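Local coordinates for protein dnab-like replicative helicase (Bacillus phage SPP1, PDB 3BH0) that probably couples ATP hydrolysis to 5'-3' unwinding of duplex DNA during phage replication, this chain being the ATPase domain of the DnaB-family helicase, at residues D133-S136 with E137-G140; S207-S210 with R211-K215; P242-S245 with D246-E249. All blocks are in the same frame, centred on the assembly; numbering follows the deposited sequence.

Contact 1. Residues D133-S136 with E137-G140; sequences DFAS and EDWG
Ser136 and Asp138 hold each other across a tight reversal of the chain, the backbone of each bonded to some part of the other. Asp138 N donates to Ser136 O over 3.0 Å, reaching that oxygen from above its carbonyl plane rather than on a lone pair. In return the carboxylate of Asp138 bends back to the start of the turn, where OD2 takes the N-H of Ser136 at 2.7 Å. That second bond is noticeably bent, with an N-H...O angle of 133°, and it meets OD2 on the anti side, 34° out of the carboxylate plane. Asp138 OD2 also lies 3.7 Å from Ala135 CB, which points into the bend.

Around this pair, Trp139 brings the five-membered part of its indole to Ser136. CD1 of Trp139 stands 3.2 Å from Ser136 O, with the carbonyl oxygen at the ring edge and near its plane. NE1 is close to that oxygen too, but its angle is too poor for a hydrogen bond. Ala135 CB sits 4.1 Å from Trp139 NE1, approaching the ring obliquely. Glu137 lies at the apex of the turn; the bend of its chain at chi2, 67°, folds the carboxylate back so that OE1 comes 3.7 Å from CB of Ser136.

Farther out, Arg131 makes a cation-pi interaction with Trp139, so the indole is engaged by the helix before the turn as well as by the turn itself. The contact is at the surface, far from the centre of the chain. The Asp138 N to Ser136 O bond closes an inverse gamma turn centred on Glu137, within the short link from the weakly bonded end of helix 131-134 to helix 139-150 of the ATPase domain.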
ATOM      1  N   ASP A 133     -32.263  -3.049  -9.542  1.00 74.37           N
ATOM      2  CA  ASP A 133     -32.700  -3.749 -10.756  1.00 74.43           C
ATOM      3  C   ASP A 133     -31.607  -4.455 -11.558  1.00 74.38           C
ATOM      4  O   ASP A 133     -31.788  -5.609 -11.942  1.00 74.51           O
ATOM      5  CB  ASP A 133     -33.563  -2.861 -11.662  1.00 74.54           C
ATOM      6  CG  ASP A 133     -32.857  -1.604 -12.093  1.00 74.64           C
ATOM      7  OD1 ASP A 133     -31.921  -1.197 -11.380  1.00 75.51           O
ATOM      8  OD2 ASP A 133     -33.235  -1.015 -13.133  1.00 73.91           O
ATOM      9  N   PHE A 134     -30.480  -3.784 -11.800  1.00 74.40           N
ATOM     10  CA  PHE A 134     -29.446  -4.312 -12.721  1.00 74.51           C
ATOM     11  C   PHE A 134     -28.783  -5.589 -12.192  1.00 74.46           C
ATOM     12  O   PHE A 134     -28.051  -6.255 -12.917  1.00 74.49           O
ATOM     13  CB  PHE A 134     -28.363  -3.258 -13.055  1.00 74.44           C
ATOM     14  CG  PHE A 134     -28.873  -2.005 -13.758  1.00 74.62           C
ATOM     15  CD1 PHE A 134     -27.962  -1.064 -14.245  1.00 75.16           C
ATOM     16  CD2 PHE A 134     -30.236  -1.760 -13.940  1.00 75.11           C
ATOM     17  CE1 PHE A 134     -28.401   0.119 -14.894  1.00 75.57           C
ATOM     18  CE2 PHE A 134     -30.690  -0.581 -14.578  1.00 75.84           C
ATOM     19  CZ  PHE A 134     -29.767   0.359 -15.056  1.00 75.52           C
ATOM     20  N   ALA A 135     -29.050  -5.929 -10.934  1.00 74.64           N
ATOM     21  CA  ALA A 135     -28.430  -7.087 -10.299  1.00 74.94           C
ATOM     22  C   ALA A 135     -29.252  -8.357 -10.432  1.00 75.26           C
ATOM     23  O   ALA A 135     -30.474  -8.344 -10.274  1.00 75.12           O
ATOM     24  CB  ALA A 135     -28.179  -6.815  -8.851  1.00 74.70           C
ATOM     25  N   SER A 136     -28.554  -9.458 -10.690  1.00 75.73           N
ATOM     26  CA  SER A 136     -29.160 -10.778 -10.707  1.00 76.33           C
ATOM     27  C   SER A 136     -29.147 -11.363  -9.291  1.00 76.51           C
ATOM     28  O   SER A 136     -29.434 -10.656  -8.322  1.00 76.78           O
ATOM     29  CB  SER A 136     -28.414 -11.681 -11.694  1.00 76.45           C
ATOM     30  OG  SER A 136     -28.423 -11.113 -12.999  1.00 76.87           O
ATOM     31  N   GLU A 137     -28.819 -12.647  -9.179  1.00 76.68           N
ATOM     32  CA  GLU A 137     -28.649 -13.307  -7.888  1.00 76.74           C
ATOM     33  C   GLU A 137     -27.230 -13.055  -7.366  1.00 76.75           C
ATOM     34  O   GLU A 137     -26.467 -13.989  -7.071  1.00 76.59           O
ATOM     35  CB  GLU A 137     -28.972 -14.800  -7.998  1.00 77.01           C
ATOM     36  CG  GLU A 137     -30.472 -15.111  -8.142  1.00 77.62           C
ATOM     37  CD  GLU A 137     -31.083 -14.626  -9.461  1.00 78.91           C
ATOM     38  OE1 GLU A 137     -30.382 -14.616 -10.499  1.00 79.93           O
ATOM     39  OE2 GLU A 137     -32.278 -14.255  -9.463  1.00 79.08           O
ATOM     40  N   ASP A 138     -26.903 -11.762  -7.280  1.00 76.56           N
ATOM     41  CA  ASP A 138     -25.624 -11.253  -6.798  1.00 76.17           C
ATOM     42  C   ASP A 138     -25.728 -10.850  -5.328  1.00 75.98           C
ATOM     43  O   ASP A 138     -24.753 -10.360  -4.744  1.00 76.19           O
ATOM     44  CB  ASP A 138     -25.211 -10.013  -7.607  1.00 76.18           C
ATOM     45  CG  ASP A 138     -25.186 -10.257  -9.103  1.00 76.43           C
ATOM     46  OD1 ASP A 138     -24.352 -11.063  -9.573  1.00 77.52           O
ATOM     47  OD2 ASP A 138     -25.991  -9.622  -9.814  1.00 76.25           O
ATOM     48  N   TRP A 139     -26.911 -11.034  -4.736  1.00 75.41           N
ATOM     49  CA  TRP A 139     -27.172 -10.589  -3.361  1.00 74.93           C
ATOM     50  C   TRP A 139     -26.527 -11.498  -2.319  1.00 74.92           C
ATOM     51  O   TRP A 139     -26.280 -11.078  -1.183  1.00 74.85           O
ATOM     52  CB  TRP A 139     -28.673 -10.453  -3.108  1.00 74.58           C
ATOM     53  CG  TRP A 139     -29.318  -9.474  -4.024  1.00 74.10           C
ATOM     54  CD1 TRP A 139     -29.806  -9.724  -5.272  1.00 73.66           C
ATOM     55  CD2 TRP A 139     -29.535  -8.080  -3.776  1.00 74.03           C
ATOM     56  NE1 TRP A 139     -30.319  -8.575  -5.819  1.00 73.76           N
ATOM     57  CE2 TRP A 139     -30.168  -7.550  -4.922  1.00 73.75           C
ATOM     58  CE3 TRP A 139     -29.257  -7.225  -2.699  1.00 73.99           C
ATOM     59  CZ2 TRP A 139     -30.532  -6.201  -5.023  1.00 73.66           C
ATOM     60  CZ3 TRP A 139     -29.618  -5.885  -2.801  1.00 73.83           C
ATOM     61  CH2 TRP A 139     -30.249  -5.388  -3.958  1.00 73.95           C
ATOM     62  N   GLY A 140     -26.275 -12.746  -2.714  1.00 74.88           N
ATOM     63  CA  GLY A 140     -25.544 -13.702  -1.885  1.00 74.81           C
ATOM     64  C   GLY A 140     -24.081 -13.311  -1.824  1.00 74.60           C
ATOM     65  O   GLY A 140     -23.459 -13.378  -0.765  1.00 74.70           O
TER

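Contact 2. Residues S207-S210 with R211-K215; sequences SQIS and RDLKK
The guanidinium of Arg211 folds back over the preceding turn of helix, with Ser207 O 3.9 Å from its plane and over its centre. Gln208 N lies on the same face, nearer the rim, and Arg211 NH2 comes 3.5 Å from Gln208 CA. A bend at chi3 (-59°) turns the end of the arginine toward these atoms.

The second flat pair is the Gln208 amide and the Asp212 carboxylate, whose planes are 54° apart. NE2 of Gln208 donates to Asp212 OD2 at 3.0 Å; the bond is fairly straight and nearly in the amide plane, but it arrives from above the carboxylate plane, 46° out of it. The other end of the amide is also held, since OE1 accepts from the N-H of Ala196. On the buried flank Ile209 and Leu213 run side by side in the same direction, Ile209 CG2 to Leu213 CD1 3.8 Å, against Val164 and Leu190.

Helix 202-220 is the crossover between strands 183-188 and 223-228. With NE2 and OE1 each bonded, the way round of the Gln208 amide is settled; OD2 of Asp212 gains a neutral donor, which probably helps stabilise its negative charge without an ion pair.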
ATOM      1  N   SER A 207       9.847  16.578   2.041  1.00 37.94           N
ATOM      2  CA  SER A 207      10.988  16.035   2.774  1.00 37.34           C
ATOM      3  C   SER A 207      10.629  15.760   4.233  1.00 36.92           C
ATOM      4  O   SER A 207      10.859  14.646   4.731  1.00 36.61           O
ATOM      5  CB  SER A 207      12.173  16.997   2.685  1.00 37.54           C
ATOM      6  OG  SER A 207      12.759  16.957   1.390  1.00 38.97           O
ATOM      7  N   GLN A 208      10.044  16.763   4.901  1.00 36.70           N
ATOM      8  CA  GLN A 208       9.585  16.626   6.300  1.00 36.68           C
ATOM      9  C   GLN A 208       8.550  15.526   6.440  1.00 36.34           C
ATOM     10  O   GLN A 208       8.699  14.647   7.286  1.00 36.90           O
ATOM     11  CB  GLN A 208       9.016  17.937   6.847  1.00 37.06           C
ATOM     12  CG  GLN A 208       8.100  17.751   8.085  1.00 37.42           C
ATOM     13  CD  GLN A 208       6.622  17.555   7.709  1.00 38.20           C
ATOM     14  OE1 GLN A 208       6.088  18.272   6.867  1.00 39.49           O
ATOM     15  NE2 GLN A 208       5.969  16.589   8.339  1.00 36.06           N
ATOM     16  N   ILE A 209       7.513  15.553   5.604  1.00 35.99           N
ATOM     17  CA  ILE A 209       6.516  14.475   5.620  1.00 35.32           C
ATOM     18  C   ILE A 209       7.182  13.100   5.525  1.00 35.30           C
ATOM     19  O   ILE A 209       6.831  12.185   6.261  1.00 35.46           O
ATOM     20  CB  ILE A 209       5.451  14.630   4.517  1.00 35.59           C
ATOM     21  CG1 ILE A 209       4.590  15.876   4.760  1.00 34.01           C
ATOM     22  CG2 ILE A 209       4.574  13.359   4.455  1.00 35.58           C
ATOM     23  CD1 ILE A 209       3.780  16.328   3.542  1.00 33.91           C
ATOM     24  N   SER A 210       8.162  12.973   4.638  1.00 35.49           N
ATOM     25  CA  SER A 210       8.869  11.700   4.418  1.00 35.94           C
ATOM     26  C   SER A 210       9.676  11.233   5.647  1.00 35.54           C
ATOM     27  O   SER A 210       9.532  10.093   6.096  1.00 35.36           O
ATOM     28  CB  SER A 210       9.754  11.802   3.157  1.00 36.06           C
ATOM     29  OG  SER A 210      10.796  10.828   3.153  1.00 37.88           O
ATOM     30  N   ARG A 211      10.513  12.121   6.189  1.00 35.63           N
ATOM     31  CA  ARG A 211      11.295  11.820   7.399  1.00 35.64           C
ATOM     32  C   ARG A 211      10.400  11.383   8.537  1.00 35.45           C
ATOM     33  O   ARG A 211      10.673  10.365   9.194  1.00 36.01           O
ATOM     34  CB  ARG A 211      12.136  13.024   7.848  1.00 35.24           C
ATOM     35  CG  ARG A 211      13.363  13.265   7.011  1.00 35.70           C
ATOM     36  CD  ARG A 211      14.233  14.356   7.615  1.00 36.51           C
ATOM     37  NE  ARG A 211      13.520  15.627   7.738  1.00 32.61           N
ATOM     38  CZ  ARG A 211      13.548  16.575   6.812  1.00 32.24           C
ATOM     39  NH1 ARG A 211      14.251  16.377   5.709  1.00 31.11           N
ATOM     40  NH2 ARG A 211      12.881  17.724   6.985  1.00 31.54           N
ATOM     41  N   ASP A 212       9.323  12.142   8.748  1.00 35.00           N
ATOM     42  CA  ASP A 212       8.397  11.902   9.854  1.00 34.75           C
ATOM     43  C   ASP A 212       7.648  10.569   9.709  1.00 34.48           C
ATOM     44  O   ASP A 212       7.403   9.861  10.716  1.00 33.75           O
ATOM     45  CB  ASP A 212       7.438  13.100  10.033  1.00 34.80           C
ATOM     46  CG  ASP A 212       8.166  14.387  10.486  1.00 34.93           C
ATOM     47  OD1 ASP A 212       9.396  14.329  10.716  1.00 37.93           O
ATOM     48  OD2 ASP A 212       7.529  15.460  10.612  1.00 32.54           O
ATOM     49  N   LEU A 213       7.312  10.216   8.461  1.00 34.14           N
ATOM     50  CA  LEU A 213       6.621   8.947   8.182  1.00 33.69           C
ATOM     51  C   LEU A 213       7.504   7.761   8.503  1.00 33.51           C
ATOM     52  O   LEU A 213       7.033   6.742   9.007  1.00 33.63           O
ATOM     53  CB  LEU A 213       6.112   8.870   6.728  1.00 33.40           C
ATOM     54  CG  LEU A 213       4.809   9.634   6.472  1.00 34.00           C
ATOM     55  CD1 LEU A 213       4.430   9.642   5.000  1.00 32.62           C
ATOM     56  CD2 LEU A 213       3.638   9.111   7.337  1.00 34.15           C
ATOM     57  N   LYS A 214       8.789   7.894   8.207  1.00 34.23           N
ATOM     58  CA  LYS A 214       9.754   6.832   8.496  1.00 34.78           C
ATOM     59  C   LYS A 214      10.030   6.748  10.013  1.00 35.12           C
ATOM     60  O   LYS A 214      10.067   5.652  10.590  1.00 34.84           O
ATOM     61  CB  LYS A 214      11.038   7.044   7.668  1.00 34.34           C
ATOM     62  CG  LYS A 214      12.212   6.102   7.972  1.00 34.55           C
ATOM     63  CD  LYS A 214      11.803   4.638   8.054  1.00 33.99           C
ATOM     64  CE  LYS A 214      13.003   3.725   8.249  1.00 33.36           C
ATOM     65  NZ  LYS A 214      12.550   2.300   8.257  1.00 33.52           N
ATOM     66  N   LYS A 215      10.219   7.911  10.642  1.00 35.78           N
ATOM     67  CA  LYS A 215      10.398   8.003  12.095  1.00 36.57           C
ATOM     68  C   LYS A 215       9.202   7.355  12.819  1.00 36.70           C
ATOM     69  O   LYS A 215       9.388   6.543  13.725  1.00 36.09           O
ATOM     70  CB  LYS A 215      10.572   9.468  12.526  1.00 36.66           C
ATOM     71  CG  LYS A 215      11.401   9.615  13.789  1.00 39.71           C
ATOM     72  CD  LYS A 215      11.247  10.970  14.450  1.00 42.51           C
ATOM     73  CE  LYS A 215      12.276  11.967  13.940  1.00 44.89           C
ATOM     74  NZ  LYS A 215      12.212  13.234  14.746  1.00 46.99           N
TER

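Contact 3. Residues P242-S245 with D246-E249; sequences PMLS and DLRE
Asp246, with Ser245 and Leu244 before it, forms a short 3-10 turn in the loop between strand 223-228 and helix 252-256 of the RecA-like ATPase core. Buried Asp246 contributes most. Its backbone N donates to Met243 O at 2.9 Å, three residues back, while its carboxylate swings round to the start of the same turn. There OD2 receives the N-H of Met243 in a short, almost straight bond of 2.6 Å from Met243 N to Asp246 OD2, with an N-H...O angle of 171°. The donor comes from above the carboxylate plane, 36° out of it. Main chain and side chain of one aspartate thus grip both polar backbone atoms of Met243.

Two carbons flank the N-H of Met243 at this oxygen. Pro242 CA lies 3.2 Å from Asp246 OD2, and Met243 CG approaches the same OD2 to 3.5 Å as the methionine passes obliquely across the carboxylate. The chi1 of 57° in Met243 sets CG between its own N and carbonyl carbon, and hence beside the acid. A salt bridge from Arg237 also reaches OD2; together with the Met243 N-H it would be expected to favour the ionised form of this buried acid.

Ser245 is the middle residue of the 3-10 turn. Its OG lies near Asp246 N at a poor angle, without a hydrogen bond; the closeness follows from the direct bond between the residues.

Leu244 carries the turn one residue farther: its carbonyl oxygen takes the N-H of Leu247 in a longer bond, Leu247 N to Leu244 O 3.3 Å. Outside the turn, the Leu244 side chain rests on Ile260 and Ala284, side chains of two strands of the central sheet. Leu247 folds back over the same carbonyl, with its CB 3.6 Å and its CD1 3.7 Å from Leu244 O.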
ATOM      1  N   PRO A 242       8.394   3.820 -14.744  1.00 45.65           N
ATOM      2  CA  PRO A 242       8.890   4.826 -13.793  1.00 44.97           C
ATOM      3  C   PRO A 242      10.289   4.502 -13.336  1.00 44.50           C
ATOM      4  O   PRO A 242      10.647   3.330 -13.250  1.00 44.28           O
ATOM      5  CB  PRO A 242       7.917   4.714 -12.615  1.00 44.82           C
ATOM      6  CG  PRO A 242       6.727   4.001 -13.161  1.00 45.09           C
ATOM      7  CD  PRO A 242       7.254   3.068 -14.197  1.00 45.02           C
ATOM      8  N   MET A 243      11.080   5.534 -13.069  1.00 44.25           N
ATOM      9  CA  MET A 243      12.383   5.350 -12.421  1.00 44.20           C
ATOM     10  C   MET A 243      12.493   6.203 -11.175  1.00 43.28           C
ATOM     11  O   MET A 243      11.636   7.046 -10.926  1.00 42.72           O
ATOM     12  CB  MET A 243      13.536   5.638 -13.374  1.00 43.91           C
ATOM     13  CG  MET A 243      13.520   6.996 -13.989  1.00 44.34           C
ATOM     14  SD  MET A 243      14.604   7.023 -15.416  1.00 46.53           S
ATOM     15  CE  MET A 243      14.157   5.493 -16.241  1.00 44.97           C
ATOM     16  N   LEU A 244      13.549   5.976 -10.400  1.00 43.04           N
ATOM     17  CA  LEU A 244      13.718   6.642  -9.105  1.00 43.19           C
ATOM     18  C   LEU A 244      13.817   8.153  -9.232  1.00 43.81           C
ATOM     19  O   LEU A 244      13.326   8.877  -8.368  1.00 43.88           O
ATOM     20  CB  LEU A 244      14.906   6.069  -8.325  1.00 42.62           C
ATOM     21  CG  LEU A 244      14.758   4.638  -7.803  1.00 41.25           C
ATOM     22  CD1 LEU A 244      16.116   4.147  -7.312  1.00 41.42           C
ATOM     23  CD2 LEU A 244      13.724   4.520  -6.704  1.00 38.55           C
ATOM     24  N   SER A 245      14.426   8.615 -10.322  1.00 44.89           N
ATOM     25  CA  SER A 245      14.483  10.036 -10.653  1.00 46.21           C
ATOM     26  C   SER A 245      13.095  10.683 -10.862  1.00 47.15           C
ATOM     27  O   SER A 245      12.967  11.908 -10.785  1.00 47.69           O
ATOM     28  CB  SER A 245      15.368  10.267 -11.891  1.00 46.42           C
ATOM     29  OG  SER A 245      14.690   9.912 -13.088  1.00 46.42           O
ATOM     30  N   ASP A 246      12.061   9.878 -11.110  1.00 47.90           N
ATOM     31  CA  ASP A 246      10.697  10.410 -11.306  1.00 48.69           C
ATOM     32  C   ASP A 246      10.062  11.000 -10.041  1.00 50.17           C
ATOM     33  O   ASP A 246       9.068  11.737 -10.107  1.00 49.86           O
ATOM     34  CB  ASP A 246       9.783   9.349 -11.925  1.00 47.67           C
ATOM     35  CG  ASP A 246      10.171   9.017 -13.345  1.00 46.19           C
ATOM     36  OD1 ASP A 246      10.564   9.951 -14.081  1.00 43.21           O
ATOM     37  OD2 ASP A 246      10.084   7.829 -13.726  1.00 43.49           O
ATOM     38  N   LEU A 247      10.645  10.681  -8.888  1.00 52.29           N
ATOM     39  CA  LEU A 247      10.156  11.210  -7.621  1.00 54.58           C
ATOM     40  C   LEU A 247      10.637  12.658  -7.397  1.00 56.21           C
ATOM     41  O   LEU A 247      10.717  13.112  -6.263  1.00 56.91           O
ATOM     42  CB  LEU A 247      10.558  10.278  -6.466  1.00 54.03           C
ATOM     43  CG  LEU A 247      10.020   8.836  -6.488  1.00 54.02           C
ATOM     44  CD1 LEU A 247      10.932   7.871  -5.720  1.00 52.35           C
ATOM     45  CD2 LEU A 247       8.592   8.758  -5.967  1.00 53.27           C
ATOM     46  N   ARG A 248      10.900  13.381  -8.494  1.00 58.41           N
ATOM     47  CA  ARG A 248      11.588  14.704  -8.507  1.00 60.23           C
ATOM     48  C   ARG A 248      11.247  15.680  -7.386  1.00 60.73           C
ATOM     49  O   ARG A 248      12.116  16.035  -6.586  1.00 60.90           O
ATOM     50  CB  ARG A 248      11.402  15.416  -9.860  1.00 60.61           C
ATOM     51  CG  ARG A 248      12.417  16.541 -10.132  1.00 62.98           C
ATOM     52  CD  ARG A 248      12.081  17.883  -9.444  1.00 65.73           C
ATOM     53  NE  ARG A 248      13.067  18.912  -9.803  1.00 68.84           N
ATOM     54  CZ  ARG A 248      13.148  20.131  -9.263  1.00 70.35           C
ATOM     55  NH1 ARG A 248      12.298  20.515  -8.306  1.00 71.16           N
ATOM     56  NH2 ARG A 248      14.090  20.973  -9.682  1.00 69.61           N
ATOM     57  N   GLU A 249       9.979  16.092  -7.346  1.00 61.53           N
ATOM     58  CA  GLU A 249       9.509  17.217  -6.522  1.00 62.45           C
ATOM     59  C   GLU A 249       9.588  16.965  -5.007  1.00 62.29           C
ATOM     60  O   GLU A 249       9.215  17.826  -4.196  1.00 62.37           O
ATOM     61  CB  GLU A 249       8.078  17.625  -6.937  1.00 62.85           C
ATOM     62  CG  GLU A 249       7.899  17.962  -8.437  1.00 64.33           C
ATOM     63  CD  GLU A 249       7.451  16.761  -9.295  1.00 67.31           C
ATOM     64  OE1 GLU A 249       7.832  15.606  -8.986  1.00 68.97           O
ATOM     65  OE2 GLU A 249       6.719  16.975 -10.290  1.00 67.29           O
TER

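Overall arrangement
The three contacts follow one another along the chain without overlap, all within the DnaB-like helicase C-terminal region. Contact 1 is remote, its centre about 46 Å from that of contact 2 and about 44 Å from that of contact 3, on the opposite side of the chain's centre from both. It joins two surface helices, 131-134 and 139-150. Contacts 2 and 3 are neighbours: centres about 17 Å apart, nearest atoms about 6 Å, without touching. Strand 223-228 of the central sheet comes between them in sequence, and side chains of both rest on helix 252-256. Contacts 2 and 3 thus belong to one side of the RecA-like core, contact 1 to a peripheral corner.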